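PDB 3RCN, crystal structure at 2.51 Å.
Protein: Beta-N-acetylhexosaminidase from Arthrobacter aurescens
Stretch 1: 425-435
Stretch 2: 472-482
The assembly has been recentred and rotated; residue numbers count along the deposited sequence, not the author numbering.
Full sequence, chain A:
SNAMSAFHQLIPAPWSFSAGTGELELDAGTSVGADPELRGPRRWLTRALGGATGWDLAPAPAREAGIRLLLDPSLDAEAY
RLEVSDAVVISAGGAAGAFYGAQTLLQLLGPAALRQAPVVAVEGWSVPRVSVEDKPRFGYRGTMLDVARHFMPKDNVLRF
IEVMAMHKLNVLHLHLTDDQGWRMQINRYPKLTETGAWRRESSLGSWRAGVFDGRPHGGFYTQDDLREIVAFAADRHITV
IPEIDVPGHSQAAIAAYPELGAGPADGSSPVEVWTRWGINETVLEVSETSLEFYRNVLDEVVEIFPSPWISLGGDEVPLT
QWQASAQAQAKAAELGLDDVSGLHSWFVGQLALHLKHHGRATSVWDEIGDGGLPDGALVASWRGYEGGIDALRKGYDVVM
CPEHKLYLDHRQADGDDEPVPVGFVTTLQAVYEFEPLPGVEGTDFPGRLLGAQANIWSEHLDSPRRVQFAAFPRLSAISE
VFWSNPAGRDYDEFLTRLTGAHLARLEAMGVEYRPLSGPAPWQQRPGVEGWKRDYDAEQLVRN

Stretch 1 425-435: VTTLQAVYEFE
Stretch 2 472-482: FPRLSAISEVF

Helices that run the same way can pack closely where a small residue lies between them, and this β-N-acetylhexosaminidase offers a compact example. A short helix, 428-432, packs beside a helix that takes in most of stretch 2, is helical through Phe482 and continues onward; their N-to-C directions differ by 15° (signed crossing angle -15°), and their axes approach to 8.7 Å. The register is set by two CA pairs, Leu428 CA to Arg474 CA at 5.2 Å and Tyr432 CA to Ala477 CA at 5.3 Å. The contact between the two stretches buries 595 Å², both sides summed. The short helix is capped by Thr427 (chi1 p, phi/psi -103/175), whose OG1 accepts from Ala430 N at 3.1 Å.

Stretch 2 opens with Phe472, extended at -123/151 and turned away, followed by a cis peptide bond to Pro473. The proline ring, C-gamma endo, offers Pro473 CG to Leu428 CD1 at 4.1 Å. Leu428 (t, p) points sideways from its backbone, but its end reaches across, bringing Leu428 CD1 to 3.7 Å from Arg474 CA.

The CA-to-CB bond of Arg474 points sideways, but m, t, m torsions, with chi4 near 180°, bring its end to the segment before the short helix. There Arg474 NH1 donates to Thr426 O at 3.1 Å, a weak bond with an N-H...O angle of only 128°. Thr426 has a loop backbone (-127/110) and chi1 m, with its CB directed toward stretch 2. Leu475 (t, p) then points away, leaving the interface to the next turn.

At Ala477 the helix presents a methyl group toward its neighbour. Ala477 CB lies 3.8 Å from both Leu428 CD1 and Tyr432 CD1 and 4.3 Å from Val431 CG1, so three side chains converge on one small residue. Ile478 (m, chi2 149°) packs more tightly still: Ile478 CG1 is 3.2 Å from Val431 CG1, a very short apolar contact, with Val431 chi1 between wells at 140°.

Glu480 (t, chi2 148°, chi3 -56°) supplies the polar counterpart. The Tyr432 hydroxyl OH donates to Glu480 OE2 at 2.7 Å, a short bond to a carboxylate acceptor lying near the ring plane. Tyr432 reaches it with chi1 t and chi2 70°.

Val481 (t) closes the contact. Val481 CG2 lies 3.4 Å from Tyr432 O and 4.3 Å from Tyr432 CD1, while Val481 CG1 meets the edge of the Phe434 ring, 4.0 Å from Phe434 CD2. Phe434 (chi1 t, chi2 89°) lies past the short helix, its backbone at -63/148 after Glu433 at -95/4. After Val481, Phe482 (m, chi2 1°) continues the helix, Phe482 N donating to Ile478 O at 3.0 Å.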

# COMPACT_ATOMS: atom_id res chain seq x y z
N VAL A 425 -1.80 15.46 25.61
CA VAL A 425 -0.48 14.98 25.24
C VAL A 425 -0.43 13.53 25.69
O VAL A 425 -0.55 13.24 26.87
CB VAL A 425 0.65 15.73 25.98
CG1 VAL A 425 2.01 15.10 25.66
CG2 VAL A 425 0.63 17.22 25.63
N THR A 426 -0.19 12.63 24.74
CA THR A 426 -0.08 11.22 25.07
C THR A 426 1.23 10.71 24.50
O THR A 426 1.35 10.51 23.28
CB THR A 426 -1.21 10.43 24.41
OG1 THR A 426 -2.48 11.05 24.69
CG2 THR A 426 -1.19 8.97 24.86
N THR A 427 2.18 10.42 25.37
CA THR A 427 3.53 10.21 24.88
C THR A 427 3.86 8.73 24.82
O THR A 427 3.09 7.89 25.28
CB THR A 427 4.56 10.90 25.80
OG1 THR A 427 4.55 10.26 27.08
CG2 THR A 427 4.21 12.36 25.98
N LEU A 428 5.04 8.43 24.30
CA LEU A 428 5.49 7.05 24.19
C LEU A 428 5.63 6.42 25.58
O LEU A 428 5.23 5.28 25.79
CB LEU A 428 6.82 6.99 23.45
CG LEU A 428 7.33 5.56 23.24
CD1 LEU A 428 6.34 4.75 22.39
CD2 LEU A 428 8.69 5.62 22.58
N GLN A 429 6.19 7.17 26.52
CA GLN A 429 6.44 6.65 27.85
C GLN A 429 5.12 6.53 28.63
O GLN A 429 4.87 5.51 29.28
CB GLN A 429 7.44 7.53 28.58
CG GLN A 429 7.77 7.09 30.00
CD GLN A 429 8.70 8.08 30.70
OE1 GLN A 429 9.10 7.86 31.84
NE2 GLN A 429 9.04 9.17 30.02
N ALA A 430 4.28 7.55 28.55
CA ALA A 430 3.00 7.53 29.24
C ALA A 430 2.20 6.29 28.85
O ALA A 430 1.68 5.57 29.70
CB ALA A 430 2.22 8.80 28.94
N VAL A 431 2.11 6.05 27.55
CA VAL A 431 1.37 4.93 27.00
C VAL A 431 1.98 3.60 27.42
O VAL A 431 1.28 2.59 27.52
CB VAL A 431 1.33 5.05 25.46
CG1 VAL A 431 1.50 3.71 24.78
CG2 VAL A 431 0.06 5.75 25.01
N TYR A 432 3.30 3.58 27.65
CA TYR A 432 3.98 2.34 27.99
C TYR A 432 3.76 1.99 29.44
O TYR A 432 3.87 0.83 29.83
CB TYR A 432 5.48 2.44 27.73
CG TYR A 432 6.24 1.15 28.02
CD1 TYR A 432 6.09 0.04 27.20
CD2 TYR A 432 7.13 1.06 29.09
CE1 TYR A 432 6.79 -1.14 27.44
CE2 TYR A 432 7.83 -0.12 29.35
CZ TYR A 432 7.65 -1.21 28.51
OH TYR A 432 8.34 -2.38 28.75
N GLU A 433 3.46 3.00 30.23
CA GLU A 433 3.24 2.83 31.65
C GLU A 433 1.75 2.67 32.02
O GLU A 433 1.42 2.56 33.19
CB GLU A 433 3.93 3.95 32.41
CG GLU A 433 5.46 3.91 32.22
CD GLU A 433 6.20 4.94 33.05
OE1 GLU A 433 5.54 5.84 33.64
OE2 GLU A 433 7.45 4.86 33.10
N PHE A 434 0.88 2.64 31.02
CA PHE A 434 -0.57 2.46 31.21
C PHE A 434 -1.02 1.13 31.83
O PHE A 434 -0.42 0.09 31.59
CB PHE A 434 -1.28 2.64 29.87
CG PHE A 434 -2.66 2.02 29.83
CD1 PHE A 434 -3.78 2.76 30.22
CD2 PHE A 434 -2.84 0.71 29.41
CE1 PHE A 434 -5.05 2.18 30.19
CE2 PHE A 434 -4.12 0.12 29.38
CZ PHE A 434 -5.21 0.86 29.76
N GLU A 435 -2.12 1.18 32.59
CA GLU A 435 -2.76 -0.03 33.13
C GLU A 435 -4.29 0.01 33.05
O GLU A 435 -4.90 1.08 33.13
CB GLU A 435 -2.32 -0.27 34.58
CG GLU A 435 -0.87 -0.68 34.75
CD GLU A 435 -0.68 -2.19 34.80
OE1 GLU A 435 -1.35 -2.85 35.64
OE2 GLU A 435 0.15 -2.71 34.01
N PHE A 472 2.42 4.92 15.23
CA PHE A 472 3.73 4.46 15.67
C PHE A 472 4.66 5.60 16.02
O PHE A 472 4.55 6.68 15.44
CB PHE A 472 4.37 3.57 14.60
CG PHE A 472 3.65 2.28 14.41
CD1 PHE A 472 3.88 1.21 15.27
CD2 PHE A 472 2.71 2.14 13.40
CE1 PHE A 472 3.21 0.02 15.12
CE2 PHE A 472 2.04 0.94 13.24
CZ PHE A 472 2.29 -0.13 14.10
N PRO A 473 5.60 5.35 16.95
CA PRO A 473 5.97 4.16 17.72
C PRO A 473 5.00 3.71 18.85
O PRO A 473 5.18 2.62 19.39
CB PRO A 473 7.33 4.54 18.29
CG PRO A 473 7.20 6.01 18.54
CD PRO A 473 6.33 6.55 17.43
N ARG A 474 4.07 4.57 19.26
CA ARG A 474 3.21 4.27 20.41
C ARG A 474 2.56 2.88 20.40
O ARG A 474 2.57 2.19 21.40
CB ARG A 474 2.12 5.33 20.58
CG ARG A 474 2.68 6.63 21.09
CD ARG A 474 1.59 7.65 21.27
NE ARG A 474 1.03 8.07 19.99
CZ ARG A 474 0.08 8.98 19.87
NH1 ARG A 474 -0.44 9.57 20.95
NH2 ARG A 474 -0.36 9.31 18.67
N LEU A 475 2.02 2.48 19.26
CA LEU A 475 1.39 1.17 19.14
C LEU A 475 2.36 0.00 19.41
O LEU A 475 1.94 -1.11 19.74
CB LEU A 475 0.77 1.04 17.75
CG LEU A 475 -0.22 -0.11 17.56
CD1 LEU A 475 -1.20 -0.14 18.72
CD2 LEU A 475 -0.96 0.03 16.23
N SER A 476 3.66 0.25 19.26
CA SER A 476 4.65 -0.78 19.57
C SER A 476 4.74 -0.98 21.08
O SER A 476 4.79 -2.11 21.57
CB SER A 476 6.02 -0.42 19.01
OG SER A 476 6.00 -0.35 17.60
N ALA A 477 4.78 0.13 21.81
CA ALA A 477 4.80 0.10 23.27
C ALA A 477 3.49 -0.50 23.83
O ALA A 477 3.50 -1.31 24.76
CB ALA A 477 5.04 1.49 23.81
N ILE A 478 2.38 -0.08 23.25
CA ILE A 478 1.07 -0.63 23.57
C ILE A 478 1.00 -2.14 23.33
O ILE A 478 0.46 -2.87 24.15
CB ILE A 478 -0.04 0.12 22.81
CG1 ILE A 478 -0.32 1.46 23.49
CG2 ILE A 478 -1.32 -0.68 22.77
CD1 ILE A 478 -0.78 2.55 22.55
N SER A 479 1.55 -2.62 22.22
CA SER A 479 1.50 -4.06 21.95
C SER A 479 2.19 -4.84 23.07
O SER A 479 1.80 -5.97 23.36
CB SER A 479 2.12 -4.41 20.59
OG SER A 479 3.55 -4.36 20.61
N GLU A 480 3.21 -4.23 23.68
CA GLU A 480 3.92 -4.87 24.79
C GLU A 480 3.06 -4.87 26.06
O GLU A 480 2.97 -5.87 26.77
CB GLU A 480 5.27 -4.20 25.04
CG GLU A 480 6.05 -4.86 26.17
CD GLU A 480 7.56 -4.81 25.99
OE1 GLU A 480 8.05 -5.28 24.95
OE2 GLU A 480 8.26 -4.31 26.90
N VAL A 481 2.45 -3.73 26.33
CA VAL A 481 1.54 -3.61 27.46
C VAL A 481 0.46 -4.69 27.38
O VAL A 481 0.12 -5.30 28.38
CB VAL A 481 0.91 -2.20 27.54
CG1 VAL A 481 -0.19 -2.15 28.60
CG2 VAL A 481 1.99 -1.14 27.81
N PHE A 482 -0.06 -4.95 26.18
CA PHE A 482 -1.11 -5.96 25.99
C PHE A 482 -0.62 -7.41 26.04
O PHE A 482 -1.34 -8.29 26.50
CB PHE A 482 -1.85 -5.77 24.67
CG PHE A 482 -2.59 -4.47 24.56
CD1 PHE A 482 -2.55 -3.55 25.59
CD2 PHE A 482 -3.33 -4.17 23.42
CE1 PHE A 482 -3.24 -2.35 25.49
CE2 PHE A 482 -4.01 -2.97 23.31
CZ PHE A 482 -3.97 -2.06 24.35